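Local coordinates for protein Cg3027-pa (Drosophila melanogaster, PDB 2VHH) that probably hydrolyses N-carbamoyl-beta-alanine to beta-alanine, ammonium and carbon dioxide in pyrimidine degradation, as a member of the carbon-nitrogen hydrolase superfamily, at residues I164-E169 and V231-G236; I178-V183 and F206-Y211. All blocks are in the same frame, centred on the assembly; numbering follows the deposited sequence.

Contact 1 joins the two sheets of the carbon-nitrogen hydrolase sandwich, and contact 2 binds the same large sheet to the segment 206-211, a short strand and the turn after it; their centres lie about 9 Å apart. Strands 162-171 and 177-185, which carry the first segment of each, are antiparallel neighbours: Glu169 OE1 and Thr181 OG1 are 2.6 Å apart in a probable hydrogen bond. A second bridge is packing, with Ile233 CG2 3.4 Å from Asn180 OD1. Beside them Cys234 of contact 1 touches Glu120 and Lys197, and Lys197 also salt-bridges Glu208 of contact 2. This grouping is consistent with the Glu-Lys-Cys centre of the superfamily, placing both contacts around the probable active site.

Contact 1 of 2, residues I164-E169 and V231-G236; sequences IHSILE and VNICYG
Ile164 and Val231 meet methyl to methyl: their CG2 atoms stand 3.8 Å apart, while the two side chains run past each other in opposite directions. In Ile164, CG1 lies beside the backbone N (chi1 -64°), which turns CG2 anti to that N and into the contact. In Val231 it is CG1 that stands anti to the backbone N, which leaves CG2, beside that N, as the methyl that touches. Branched residues suit both places, since a beta-branch fills the layer between two sheets without a long chain and favours the extended backbone.

Two residues further along each segment the pairing recurs, because alternate residues of an extended chain point to the same side. Here Ser166 faces Ile233, more loosely, its OG 4.3 Å from Ile233 CG2. The small serine brings a hydroxyl into this buried layer, where a weak hydrogen bond with Ala121 N engages it. No hydrogen bond joins the segments, whose CA atoms are 8.5 Å apart at Ile164 and Val231, a spacing bridged by side chains. Beyond Ile233 the chain turns sharply, with Gly236 N bonded to Ile233 O at 3.0 Å. Cys234 sits in this turn with a positive phi (50°), consistent with the nucleophile elbow of the superfamily.

The contact thus lies inside the sandwich. Strand 162-171 runs between 115-118 and 177-185, Ile164 and Val231 also pack on strand 253-258, and Asn232 turns to helix 240-248 behind.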
loop_
_atom_site.group_PDB
_atom_site.type_symbol
_atom_site.label_atom_id
_atom_site.label_comp_id
_atom_site.label_asym_id
_atom_site.label_seq_id
_atom_site.Cartn_x
_atom_site.Cartn_y
_atom_site.Cartn_z
ATOM N N ILE C 164 -15.593 18.248 -37.516
ATOM C CA ILE C 164 -16.069 17.501 -36.368
ATOM C C ILE C 164 -17.585 17.612 -36.320
ATOM O O ILE C 164 -18.130 18.712 -36.356
ATOM C CB ILE C 164 -15.428 18.002 -35.058
ATOM C CG1 ILE C 164 -13.922 17.751 -35.096
ATOM C CG2 ILE C 164 -16.013 17.275 -33.849
ATOM C CD1 ILE C 164 -13.126 18.519 -34.073
ATOM N N HIS C 165 -18.269 16.474 -36.267
ATOM C CA HIS C 165 -19.721 16.502 -36.146
ATOM C C HIS C 165 -20.261 15.512 -35.123
ATOM O O HIS C 165 -19.650 14.478 -34.856
ATOM C CB HIS C 165 -20.399 16.328 -37.506
ATOM C CG HIS C 165 -20.236 14.966 -38.107
ATOM N ND1 HIS C 165 -21.311 14.183 -38.466
ATOM C CD2 HIS C 165 -19.130 14.262 -38.440
ATOM C CE1 HIS C 165 -20.873 13.052 -38.982
ATOM N NE2 HIS C 165 -19.554 13.075 -38.979
ATOM N N SER C 166 -21.406 15.856 -34.547
ATOM C CA SER C 166 -22.011 15.071 -33.487
ATOM C C SER C 166 -23.335 14.463 -33.971
ATOM O O SER C 166 -24.234 15.185 -34.409
ATOM C CB SER C 166 -22.216 15.956 -32.253
ATOM O OG SER C 166 -22.795 15.246 -31.165
ATOM N N ILE C 167 -23.433 13.135 -33.899
ATOM C CA ILE C 167 -24.597 12.389 -34.383
ATOM C C ILE C 167 -25.007 11.264 -33.436
ATOM O O ILE C 167 -24.218 10.830 -32.598
ATOM C CB ILE C 167 -24.329 11.713 -35.769
ATOM C CG1 ILE C 167 -23.099 10.802 -35.701
ATOM C CG2 ILE C 167 -24.214 12.740 -36.891
ATOM C CD1 ILE C 167 -23.304 9.476 -36.386
ATOM N N LEU C 168 -26.245 10.793 -33.588
ATOM C CA LEU C 168 -26.671 9.510 -33.034
ATOM C C LEU C 168 -26.028 8.388 -33.819
ATOM O O LEU C 168 -26.270 8.245 -35.017
ATOM C CB LEU C 168 -28.187 9.330 -33.142
ATOM C CG LEU C 168 -29.106 9.407 -31.922
ATOM C CD1 LEU C 168 -30.210 8.390 -32.143
ATOM C CD2 LEU C 168 -28.391 9.153 -30.587
ATOM N N GLU C 169 -25.220 7.582 -33.156
ATOM C CA GLU C 169 -24.596 6.457 -33.829
ATOM C C GLU C 169 -25.382 5.183 -33.579
ATOM O O GLU C 169 -25.903 4.972 -32.485
ATOM C CB GLU C 169 -23.159 6.282 -33.354
ATOM C CG GLU C 169 -22.402 5.186 -34.048
ATOM C CD GLU C 169 -21.122 4.836 -33.327
ATOM O OE1 GLU C 169 -20.825 5.491 -32.297
ATOM O OE2 GLU C 169 -20.416 3.909 -33.789
ATOM N N VAL C 231 -13.141 16.348 -28.088
ATOM C CA VAL C 231 -14.555 16.659 -28.041
ATOM C C VAL C 231 -15.122 16.213 -26.703
ATOM O O VAL C 231 -15.125 15.026 -26.376
ATOM C CB VAL C 231 -15.363 15.985 -29.190
ATOM C CG1 VAL C 231 -16.708 16.664 -29.348
ATOM C CG2 VAL C 231 -14.626 16.045 -30.492
ATOM N N ASN C 232 -15.581 17.189 -25.932
ATOM C CA ASN C 232 -16.324 16.961 -24.703
ATOM C C ASN C 232 -17.794 17.111 -25.077
ATOM O O ASN C 232 -18.234 18.194 -25.449
ATOM C CB ASN C 232 -15.914 18.007 -23.651
ATOM C CG ASN C 232 -16.559 17.783 -22.279
ATOM O OD1 ASN C 232 -17.474 16.972 -22.117
ATOM N ND2 ASN C 232 -16.071 18.515 -21.276
ATOM N N ILE C 233 -18.557 16.029 -24.999
ATOM C CA ILE C 233 -19.924 16.070 -25.502
ATOM C C ILE C 233 -20.968 16.461 -24.448
ATOM O O ILE C 233 -21.133 15.786 -23.438
ATOM C CB ILE C 233 -20.337 14.770 -26.235
ATOM C CG1 ILE C 233 -19.213 14.278 -27.156
ATOM C CG2 ILE C 233 -21.580 15.027 -27.059
ATOM C CD1 ILE C 233 -19.465 12.924 -27.790
ATOM N N CYS C 234 -21.639 17.588 -24.712
ATOM C CA CYS C 234 -22.859 18.052 -24.020
ATOM C C CYS C 234 -22.753 18.058 -22.498
ATOM O O CYS C 234 -22.020 18.863 -21.941
ATOM C CB CYS C 234 -24.085 17.261 -24.521
ATOM S SG CYS C 234 -25.737 17.666 -23.820
ATOM N N TYR C 235 -23.465 17.147 -21.842
ATOM C CA TYR C 235 -23.525 17.062 -20.389
ATOM C C TYR C 235 -22.156 16.882 -19.715
ATOM O O TYR C 235 -22.009 17.168 -18.530
ATOM C CB TYR C 235 -24.465 15.921 -20.022
ATOM C CG TYR C 235 -24.811 15.724 -18.564
ATOM C CD1 TYR C 235 -25.622 16.629 -17.888
ATOM C CD2 TYR C 235 -24.385 14.584 -17.883
ATOM C CE1 TYR C 235 -25.971 16.418 -16.554
ATOM C CE2 TYR C 235 -24.726 14.367 -16.558
ATOM C CZ TYR C 235 -25.521 15.287 -15.901
ATOM O OH TYR C 235 -25.857 15.079 -14.592
ATOM N N GLY C 236 -21.155 16.434 -20.470
ATOM C CA GLY C 236 -19.787 16.317 -19.957
ATOM C C GLY C 236 -19.207 17.671 -19.566
ATOM O O GLY C 236 -18.200 17.759 -18.843
#

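Contact 2 of 2, residues I178-V183 and F206-Y211; sequences IWNTAV and FNESTY
Asn180 and Glu208 bring two flat groups together, amide and carboxylate, with planes only 18° apart. They are not edge to edge: the amide nitrogen stands to one side of the carboxylate plane and displaced outward past its OE2 corner, with Asn180 ND2 3.8 Å from Glu208 OE2, too far for a hydrogen bond. What ties them is a shared partner, for Tyr212 OH is hydrogen-bonded to both of those atoms, and Lys197 adds a salt bridge to the same OE2. Asparagine, with CG anti to its backbone N (chi1 -167°), reaches off the strand with a neutral donor; glutamate, extended beyond CG, is long enough to carry OE2 from the turn to Tyr212 OH and Lys197. The ring of Tyr211 is the third flat group. Asn207 O lies in its plane at the edge, Phe128 meets it edge-to-face, and Lys133 makes a cation-pi contact, while the hydroxyl bonds Glu132 O.

Tyr211 meets the strand through its backbone, not its ring. Ile178 CB is 3.8 Å from Tyr211 O, and CG2 follows at 4.0 Å from that oxygen. The two CA atoms are 6.8 Å apart, a spacing that the beta-branch of isoleucine fills right at the backbone. Within the turn, Tyr211 N bonds Glu208 O at 2.9 Å, a bond that closes the turn just before the carbonyl Ile178 meets.

Strand 177-185 runs antiparallel between 162-171 and 191-196, and this contact lies over one face of it; Trp179 points to the other. The turn 208-211 follows the small hairpin of 202-203 and 206-207 and reaches a subunit boundary, where Ser209 OG bonds Ser209 OG of a neighbouring subunit.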
loop_
_atom_site.group_PDB
_atom_site.type_symbol
_atom_site.label_atom_id
_atom_site.label_comp_id
_atom_site.label_asym_id
_atom_site.label_seq_id
_atom_site.Cartn_x
_atom_site.Cartn_y
_atom_site.Cartn_z
ATOM N N ILE C 178 -27.412 2.062 -29.728
ATOM C CA ILE C 178 -27.434 3.480 -30.075
ATOM C C ILE C 178 -26.488 4.269 -29.167
ATOM O O ILE C 178 -26.461 4.048 -27.961
ATOM C CB ILE C 178 -28.872 4.029 -29.997
ATOM C CG1 ILE C 178 -29.738 3.410 -31.099
ATOM C CG2 ILE C 178 -28.896 5.543 -30.104
ATOM C CD1 ILE C 178 -31.237 3.500 -30.810
ATOM N N TRP C 179 -25.705 5.172 -29.758
ATOM C CA TRP C 179 -24.713 5.976 -29.029
ATOM C C TRP C 179 -24.772 7.441 -29.410
ATOM O O TRP C 179 -25.179 7.772 -30.515
ATOM C CB TRP C 179 -23.293 5.469 -29.306
ATOM C CG TRP C 179 -23.094 4.063 -28.908
ATOM C CD1 TRP C 179 -23.308 2.965 -29.678
ATOM C CD2 TRP C 179 -22.662 3.585 -27.630
ATOM N NE1 TRP C 179 -23.035 1.825 -28.962
ATOM C CE2 TRP C 179 -22.636 2.175 -27.701
ATOM C CE3 TRP C 179 -22.297 4.209 -26.430
ATOM C CZ2 TRP C 179 -22.261 1.372 -26.619
ATOM C CZ3 TRP C 179 -21.926 3.407 -25.347
ATOM C CH2 TRP C 179 -21.909 2.004 -25.456
ATOM N N ASN C 180 -24.362 8.308 -28.493
ATOM C CA ASN C 180 -24.133 9.723 -28.783
ATOM C C ASN C 180 -22.649 9.930 -29.064
ATOM O O ASN C 180 -21.822 9.820 -28.156
ATOM C CB ASN C 180 -24.549 10.572 -27.592
ATOM C CG ASN C 180 -24.646 12.042 -27.919
ATOM O OD1 ASN C 180 -23.669 12.684 -28.314
ATOM N ND2 ASN C 180 -25.832 12.593 -27.728
ATOM N N THR C 181 -22.325 10.250 -30.313
ATOM C CA THR C 181 -20.954 10.152 -30.814
ATOM C C THR C 181 -20.478 11.389 -31.573
ATOM O O THR C 181 -21.223 11.974 -32.358
ATOM C CB THR C 181 -20.831 8.948 -31.759
ATOM O OG1 THR C 181 -21.284 7.768 -31.092
ATOM C CG2 THR C 181 -19.398 8.747 -32.229
ATOM N N ALA C 182 -19.226 11.771 -31.344
ATOM C CA ALA C 182 -18.558 12.774 -32.169
ATOM C C ALA C 182 -17.657 12.087 -33.190
ATOM O O ALA C 182 -16.917 11.165 -32.848
ATOM C CB ALA C 182 -17.752 13.719 -31.311
ATOM N N VAL C 183 -17.732 12.525 -34.442
ATOM C CA VAL C 183 -16.927 11.939 -35.505
ATOM C C VAL C 183 -15.970 12.990 -36.046
ATOM O O VAL C 183 -16.385 14.100 -36.383
ATOM C CB VAL C 183 -17.805 11.372 -36.652
ATOM C CG1 VAL C 183 -16.948 10.965 -37.828
ATOM C CG2 VAL C 183 -18.643 10.190 -36.175
ATOM N N PHE C 206 -34.227 16.084 -20.647
ATOM C CA PHE C 206 -33.038 15.464 -21.211
ATOM C C PHE C 206 -32.945 14.001 -20.789
ATOM O O PHE C 206 -32.078 13.602 -20.008
ATOM C CB PHE C 206 -31.800 16.276 -20.832
ATOM C CG PHE C 206 -31.814 17.659 -21.404
ATOM C CD1 PHE C 206 -32.721 18.612 -20.939
ATOM C CD2 PHE C 206 -30.951 18.005 -22.429
ATOM C CE1 PHE C 206 -32.755 19.883 -21.478
ATOM C CE2 PHE C 206 -30.982 19.269 -22.968
ATOM C CZ PHE C 206 -31.886 20.213 -22.491
ATOM N N ASN C 207 -33.872 13.210 -21.322
ATOM C CA ASN C 207 -33.937 11.784 -21.041
ATOM C C ASN C 207 -33.033 11.028 -22.001
ATOM O O ASN C 207 -33.485 10.178 -22.777
ATOM C CB ASN C 207 -35.373 11.292 -21.148
ATOM C CG ASN C 207 -36.347 12.183 -20.418
ATOM O OD1 ASN C 207 -36.410 12.184 -19.192
ATOM N ND2 ASN C 207 -37.124 12.943 -21.174
ATOM N N GLU C 208 -31.747 11.362 -21.949
ATOM C CA GLU C 208 -30.761 10.778 -22.836
ATOM C C GLU C 208 -30.405 9.370 -22.396
ATOM O O GLU C 208 -30.044 8.526 -23.224
ATOM C CB GLU C 208 -29.510 11.642 -22.862
ATOM C CG GLU C 208 -29.715 13.005 -23.485
ATOM C CD GLU C 208 -28.413 13.662 -23.877
ATOM O OE1 GLU C 208 -28.326 14.905 -23.794
ATOM O OE2 GLU C 208 -27.464 12.938 -24.260
ATOM N N SER C 209 -30.506 9.117 -21.091
ATOM C CA SER C 209 -30.176 7.806 -20.543
ATOM C C SER C 209 -31.134 6.765 -21.072
ATOM O O SER C 209 -30.821 5.578 -21.093
ATOM C CB SER C 209 -30.162 7.817 -19.011
ATOM O OG SER C 209 -31.427 8.161 -18.492
ATOM N N THR C 210 -32.298 7.234 -21.512
ATOM C CA THR C 210 -33.314 6.392 -22.117
ATOM C C THR C 210 -32.808 5.824 -23.441
ATOM O O THR C 210 -33.112 4.679 -23.781
ATOM C CB THR C 210 -34.623 7.182 -22.331
ATOM O OG1 THR C 210 -34.926 7.932 -21.146
ATOM C CG2 THR C 210 -35.786 6.262 -22.661
ATOM N N TYR C 211 -32.001 6.603 -24.159
ATOM C CA TYR C 211 -31.590 6.232 -25.508
ATOM C C TYR C 211 -30.226 5.539 -25.618
ATOM O O TYR C 211 -30.072 4.620 -26.431
ATOM C CB TYR C 211 -31.673 7.440 -26.431
ATOM C CG TYR C 211 -33.079 7.962 -26.617
ATOM C CD1 TYR C 211 -33.677 8.773 -25.649
ATOM C CD2 TYR C 211 -33.807 7.663 -27.770
ATOM C CE1 TYR C 211 -34.959 9.261 -25.818
ATOM C CE2 TYR C 211 -35.093 8.157 -27.947
ATOM C CZ TYR C 211 -35.658 8.952 -26.965
ATOM O OH TYR C 211 -36.931 9.437 -27.131
#